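Local coordinates for mRNA interferase RelE (Escherichia coli, PDB 4FXI), which cleaves mRNA in the ribosomal A site as the toxin of the RelBE toxin-antitoxin pair, inhibiting translation during amino acid starvation, at residues 3-14 with 68-78. The protein carries 1 engineered substitution. Sequence-based numbering, arbitrary orientation.
Sequences YFLDFDERALKE and DEKVVVFVISV
F7 and V75, bridged partners in parallel strands, point the same way from the sheet: V75 CB lies over one face of the F7 ring, 4.0 Å from its centroid and 28° off the normal, while L12 CD1 covers the opposite face. L5 CD1 continues this apolar row, 3.7 Å from V75 CG2. On the sheet face that carries D6 and F74, F74 CG runs anti to its backbone N (chi1 -178°), which lays the ring beside the D6 carboxylate, planes 41° apart, with F74 CE1 3.5 Å from D8 N. A water bridges D6 OD2 to K70 NZ. Five hydrogen bonds set the parallel register, from F4 N–V71 O to D8 N–V75 O. D8 then N-caps helix 9-17: its OD1 accepts from R10 N, and R10 NE and NH2 grip the carboxylate side-on. Y3 OH donates to D68 OD1 (2.7 Å) from above the carboxylate plane, and V78 N to E14 OE1 (3.0 Å); E14 OE2 salt-bridges R93 of helix 85-94. In this RelE/ParE toxin fold, strand 4-7 edges the mixed sheet (order 4-7, 72-78, 60-67, 52-54), 72-78 running parallel to it and antiparallel to 60-67; L34 of helix 20-35 packs on L5 and V73, and helix 85-94 against I76 and S77.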
loop_
_atom_site.group_PDB
_atom_site.type_symbol
_atom_site.label_atom_id
_atom_site.label_comp_id
_atom_site.label_asym_id
_atom_site.label_seq_id
_atom_site.Cartn_x
_atom_site.Cartn_y
_atom_site.Cartn_z
ATOM N N TYR A 3 -5.121 7.354 -11.531
ATOM C CA TYR A 3 -3.669 7.356 -11.375
ATOM C C TYR A 3 -3.058 6.090 -11.972
ATOM O O TYR A 3 -3.725 5.060 -12.069
ATOM C CB TYR A 3 -3.300 7.443 -9.884
ATOM C CG TYR A 3 -3.399 8.836 -9.316
ATOM C CD1 TYR A 3 -4.603 9.530 -9.327
ATOM C CD2 TYR A 3 -2.292 9.452 -8.748
ATOM C CE1 TYR A 3 -4.693 10.812 -8.789
ATOM C CE2 TYR A 3 -2.370 10.732 -8.229
ATOM C CZ TYR A 3 -3.572 11.406 -8.248
ATOM O OH TYR A 3 -3.649 12.679 -7.719
ATOM N N PHE A 4 -1.794 6.182 -12.374
ATOM C CA PHE A 4 -1.023 5.011 -12.784
ATOM C C PHE A 4 -0.489 4.301 -11.549
ATOM O O PHE A 4 -0.569 4.833 -10.438
ATOM C CB PHE A 4 0.157 5.430 -13.677
ATOM C CG PHE A 4 -0.252 6.039 -14.987
ATOM C CD1 PHE A 4 -0.554 5.233 -16.075
ATOM C CD2 PHE A 4 -0.325 7.416 -15.136
ATOM C CE1 PHE A 4 -0.931 5.794 -17.286
ATOM C CE2 PHE A 4 -0.697 7.983 -16.347
ATOM C CZ PHE A 4 -0.997 7.170 -17.423
ATOM N N LEU A 5 0.082 3.114 -11.743
ATOM C CA LEU A 5 0.564 2.307 -10.620
ATOM C C LEU A 5 2.046 1.976 -10.759
ATOM O O LEU A 5 2.526 1.717 -11.861
ATOM C CB LEU A 5 -0.245 1.000 -10.524
ATOM C CG LEU A 5 0.227 -0.067 -9.527
ATOM C CD1 LEU A 5 0.043 0.405 -8.075
ATOM C CD2 LEU A 5 -0.517 -1.376 -9.747
ATOM N N ASP A 6 2.764 1.984 -9.638
ATOM C CA ASP A 6 4.161 1.572 -9.626
ATOM C C ASP A 6 4.418 0.908 -8.277
ATOM O O ASP A 6 3.741 1.220 -7.297
ATOM C CB ASP A 6 5.077 2.790 -9.811
ATOM C CG ASP A 6 6.531 2.401 -10.047
ATOM O OD1 ASP A 6 6.776 1.316 -10.619
ATOM O OD2 ASP A 6 7.426 3.181 -9.665
ATOM N N PHE A 7 5.378 -0.011 -8.233
ATOM C CA PHE A 7 5.754 -0.702 -7.000
ATOM C C PHE A 7 7.217 -0.448 -6.704
ATOM O O PHE A 7 8.050 -0.441 -7.622
ATOM C CB PHE A 7 5.639 -2.222 -7.178
ATOM C CG PHE A 7 4.258 -2.768 -7.008
ATOM C CD1 PHE A 7 3.350 -2.732 -8.052
ATOM C CD2 PHE A 7 3.880 -3.360 -5.823
ATOM C CE1 PHE A 7 2.069 -3.255 -7.891
ATOM C CE2 PHE A 7 2.604 -3.887 -5.658
ATOM C CZ PHE A 7 1.700 -3.840 -6.701
ATOM N N ASP A 8 7.539 -0.280 -5.424
ATOM C CA ASP A 8 8.914 -0.437 -4.975
ATOM C C ASP A 8 9.307 -1.872 -5.270
ATOM O O ASP A 8 8.492 -2.780 -5.088
ATOM C CB ASP A 8 9.005 -0.194 -3.467
ATOM C CG ASP A 8 10.431 -0.247 -2.953
ATOM O OD1 ASP A 8 10.963 -1.358 -2.764
ATOM O OD2 ASP A 8 11.016 0.830 -2.724
ATOM N N GLU A 9 10.542 -2.077 -5.730
ATOM C CA GLU A 9 11.047 -3.418 -6.048
ATOM C C GLU A 9 10.768 -4.409 -4.927
ATOM O O GLU A 9 10.303 -5.516 -5.170
ATOM C CB GLU A 9 12.554 -3.382 -6.318
ATOM C CG GLU A 9 13.080 -2.065 -6.883
ATOM C CD GLU A 9 12.824 -1.900 -8.374
ATOM O OE1 GLU A 9 11.974 -2.629 -8.927
ATOM O OE2 GLU A 9 13.482 -1.035 -8.993
ATOM N N ARG A 10 11.033 -3.994 -3.691
ATOM C CA ARG A 10 10.823 -4.869 -2.544
ATOM C C ARG A 10 9.343 -5.110 -2.290
ATOM O O ARG A 10 8.943 -6.204 -1.888
ATOM C CB ARG A 10 11.495 -4.290 -1.301
ATOM C CG ARG A 10 12.988 -4.114 -1.473
ATOM C CD ARG A 10 13.544 -3.055 -0.544
ATOM N NE ARG A 10 13.089 -1.712 -0.900
ATOM C CZ ARG A 10 13.709 -0.595 -0.539
ATOM N NH1 ARG A 10 14.819 -0.658 0.187
ATOM N NH2 ARG A 10 13.223 0.584 -0.902
ATOM N N ALA A 11 8.522 -4.097 -2.544
ATOM C CA ALA A 11 7.081 -4.248 -2.365
ATOM C C ALA A 11 6.475 -5.181 -3.408
ATOM O O ALA A 11 5.521 -5.903 -3.117
ATOM C CB ALA A 11 6.378 -2.896 -2.385
ATOM N N LEU A 12 7.027 -5.187 -4.621
ATOM C CA LEU A 12 6.480 -6.074 -5.647
ATOM C C LEU A 12 6.788 -7.532 -5.315
ATOM O O LEU A 12 5.978 -8.427 -5.560
ATOM C CB LEU A 12 6.999 -5.710 -7.037
ATOM C CG LEU A 12 6.376 -6.504 -8.189
ATOM C CD1 LEU A 12 4.864 -6.319 -8.229
ATOM C CD2 LEU A 12 7.005 -6.116 -9.522
ATOM N N LYS A 13 7.961 -7.776 -4.748
ATOM C CA LYS A 13 8.295 -9.127 -4.306
ATOM C C LYS A 13 7.354 -9.597 -3.197
ATOM O O LYS A 13 6.875 -10.728 -3.221
ATOM C CB LYS A 13 9.755 -9.204 -3.856
ATOM C CG LYS A 13 10.748 -8.997 -4.987
ATOM C CD LYS A 13 12.172 -8.883 -4.455
ATOM C CE LYS A 13 13.156 -8.553 -5.569
ATOM N NZ LYS A 13 14.490 -8.178 -5.029
ATOM N N GLU A 14 7.094 -8.720 -2.229
ATOM C CA GLU A 14 6.115 -9.001 -1.180
ATOM C C GLU A 14 4.756 -9.355 -1.778
ATOM O O GLU A 14 4.105 -10.317 -1.361
ATOM C CB GLU A 14 5.981 -7.796 -0.244
ATOM C CG GLU A 14 7.218 -7.589 0.643
ATOM C CD GLU A 14 7.225 -6.250 1.349
ATOM O OE1 GLU A 14 6.682 -5.274 0.790
ATOM O OE2 GLU A 14 7.781 -6.174 2.467
ATOM N N ASP A 68 1.680 13.100 -7.093
ATOM C CA ASP A 68 0.906 13.864 -8.077
ATOM C C ASP A 68 1.718 14.259 -9.307
ATOM O O ASP A 68 1.187 14.287 -10.412
ATOM C CB ASP A 68 0.330 15.133 -7.440
ATOM C CG ASP A 68 -0.818 14.847 -6.493
ATOM O OD1 ASP A 68 -1.413 13.757 -6.591
ATOM O OD2 ASP A 68 -1.135 15.728 -5.665
ATOM N N GLU A 69 2.997 14.567 -9.114
ATOM C CA GLU A 69 3.830 15.051 -10.214
ATOM C C GLU A 69 4.016 13.975 -11.285
ATOM O O GLU A 69 4.338 14.280 -12.433
ATOM C CB GLU A 69 5.187 15.538 -9.704
ATOM C CG GLU A 69 5.131 16.258 -8.361
ATOM C CD GLU A 69 5.197 15.303 -7.173
ATOM O OE1 GLU A 69 4.191 15.184 -6.439
ATOM O OE2 GLU A 69 6.260 14.674 -6.973
ATOM N N LYS A 70 3.807 12.717 -10.905
ATOM C CA LYS A 70 3.937 11.610 -11.853
ATOM C C LYS A 70 2.600 10.920 -12.078
ATOM O O LYS A 70 2.510 9.916 -12.804
ATOM C CB LYS A 70 4.984 10.598 -11.370
ATOM C CG LYS A 70 6.388 11.179 -11.227
ATOM C CD LYS A 70 7.371 10.113 -10.757
ATOM C CE LYS A 70 7.308 8.877 -11.651
ATOM N NZ LYS A 70 8.144 7.757 -11.137
ATOM N N VAL A 71 1.560 11.482 -11.470
ATOM C CA VAL A 71 0.219 10.909 -11.483
ATOM C C VAL A 71 0.265 9.419 -11.140
ATOM O O VAL A 71 -0.348 8.591 -11.816
ATOM C CB VAL A 71 -0.485 11.095 -12.850
ATOM C CG1 VAL A 71 -1.993 10.988 -12.676
ATOM C CG2 VAL A 71 -0.124 12.433 -13.464
ATOM N N VAL A 72 1.008 9.081 -10.093
ATOM C CA VAL A 72 1.221 7.680 -9.772
ATOM C C VAL A 72 0.918 7.313 -8.314
ATOM O O VAL A 72 1.127 8.116 -7.387
ATOM C CB VAL A 72 2.657 7.240 -10.143
ATOM C CG1 VAL A 72 3.658 7.830 -9.181
ATOM C CG2 VAL A 72 2.768 5.726 -10.146
ATOM N N VAL A 73 0.394 6.101 -8.139
ATOM C CA VAL A 73 0.250 5.473 -6.830
ATOM C C VAL A 73 1.442 4.547 -6.684
ATOM O O VAL A 73 1.600 3.600 -7.450
ATOM C CB VAL A 73 -1.062 4.646 -6.729
ATOM C CG1 VAL A 73 -1.056 3.718 -5.507
ATOM C CG2 VAL A 73 -2.271 5.572 -6.702
ATOM N N PHE A 74 2.293 4.840 -5.707
ATOM C CA PHE A 74 3.547 4.118 -5.524
ATOM C C PHE A 74 3.422 3.181 -4.337
ATOM O O PHE A 74 3.370 3.619 -3.189
ATOM C CB PHE A 74 4.681 5.130 -5.307
ATOM C CG PHE A 74 6.039 4.508 -5.158
ATOM C CD1 PHE A 74 6.564 3.690 -6.144
ATOM C CD2 PHE A 74 6.807 4.768 -4.034
ATOM C CE1 PHE A 74 7.825 3.127 -6.003
ATOM C CE2 PHE A 74 8.067 4.199 -3.890
ATOM C CZ PHE A 74 8.571 3.380 -4.878
ATOM N N VAL A 75 3.341 1.885 -4.602
ATOM C CA VAL A 75 3.210 0.918 -3.517
ATOM C C VAL A 75 4.572 0.715 -2.862
ATOM O O VAL A 75 5.500 0.269 -3.514
ATOM C CB VAL A 75 2.698 -0.429 -4.034
ATOM C CG1 VAL A 75 2.621 -1.450 -2.879
ATOM C CG2 VAL A 75 1.323 -0.247 -4.684
ATOM N N ILE A 76 4.695 1.048 -1.579
ATOM C CA ILE A 76 6.004 0.956 -0.912
ATOM C C ILE A 76 6.175 -0.236 0.026
ATOM O O ILE A 76 7.301 -0.660 0.300
ATOM C CB ILE A 76 6.294 2.210 -0.105
ATOM C CG1 ILE A 76 5.198 2.416 0.914
ATOM C CG2 ILE A 76 6.344 3.415 -1.001
ATOM C CD1 ILE A 76 5.260 3.754 1.531
ATOM N N SER A 77 5.072 -0.776 0.527
ATOM C CA SER A 77 5.153 -1.820 1.530
ATOM C C SER A 77 3.883 -2.667 1.564
ATOM O O SER A 77 2.768 -2.135 1.599
ATOM C CB SER A 77 5.399 -1.199 2.911
ATOM O OG SER A 77 5.610 -2.205 3.888
ATOM N N VAL A 78 4.048 -3.987 1.530
ATOM C CA VAL A 78 2.924 -4.883 1.794
ATOM C C VAL A 78 3.344 -6.003 2.747
ATOM O O VAL A 78 4.318 -6.723 2.499
ATOM C CB VAL A 78 2.205 -5.389 0.498
ATOM C CG1 VAL A 78 2.872 -4.857 -0.744
ATOM C CG2 VAL A 78 2.081 -6.907 0.471
HETATM O O HOH W 1 6.908 5.822 -9.519
HETATM O O HOH W 2 6.487 -4.725 4.286
#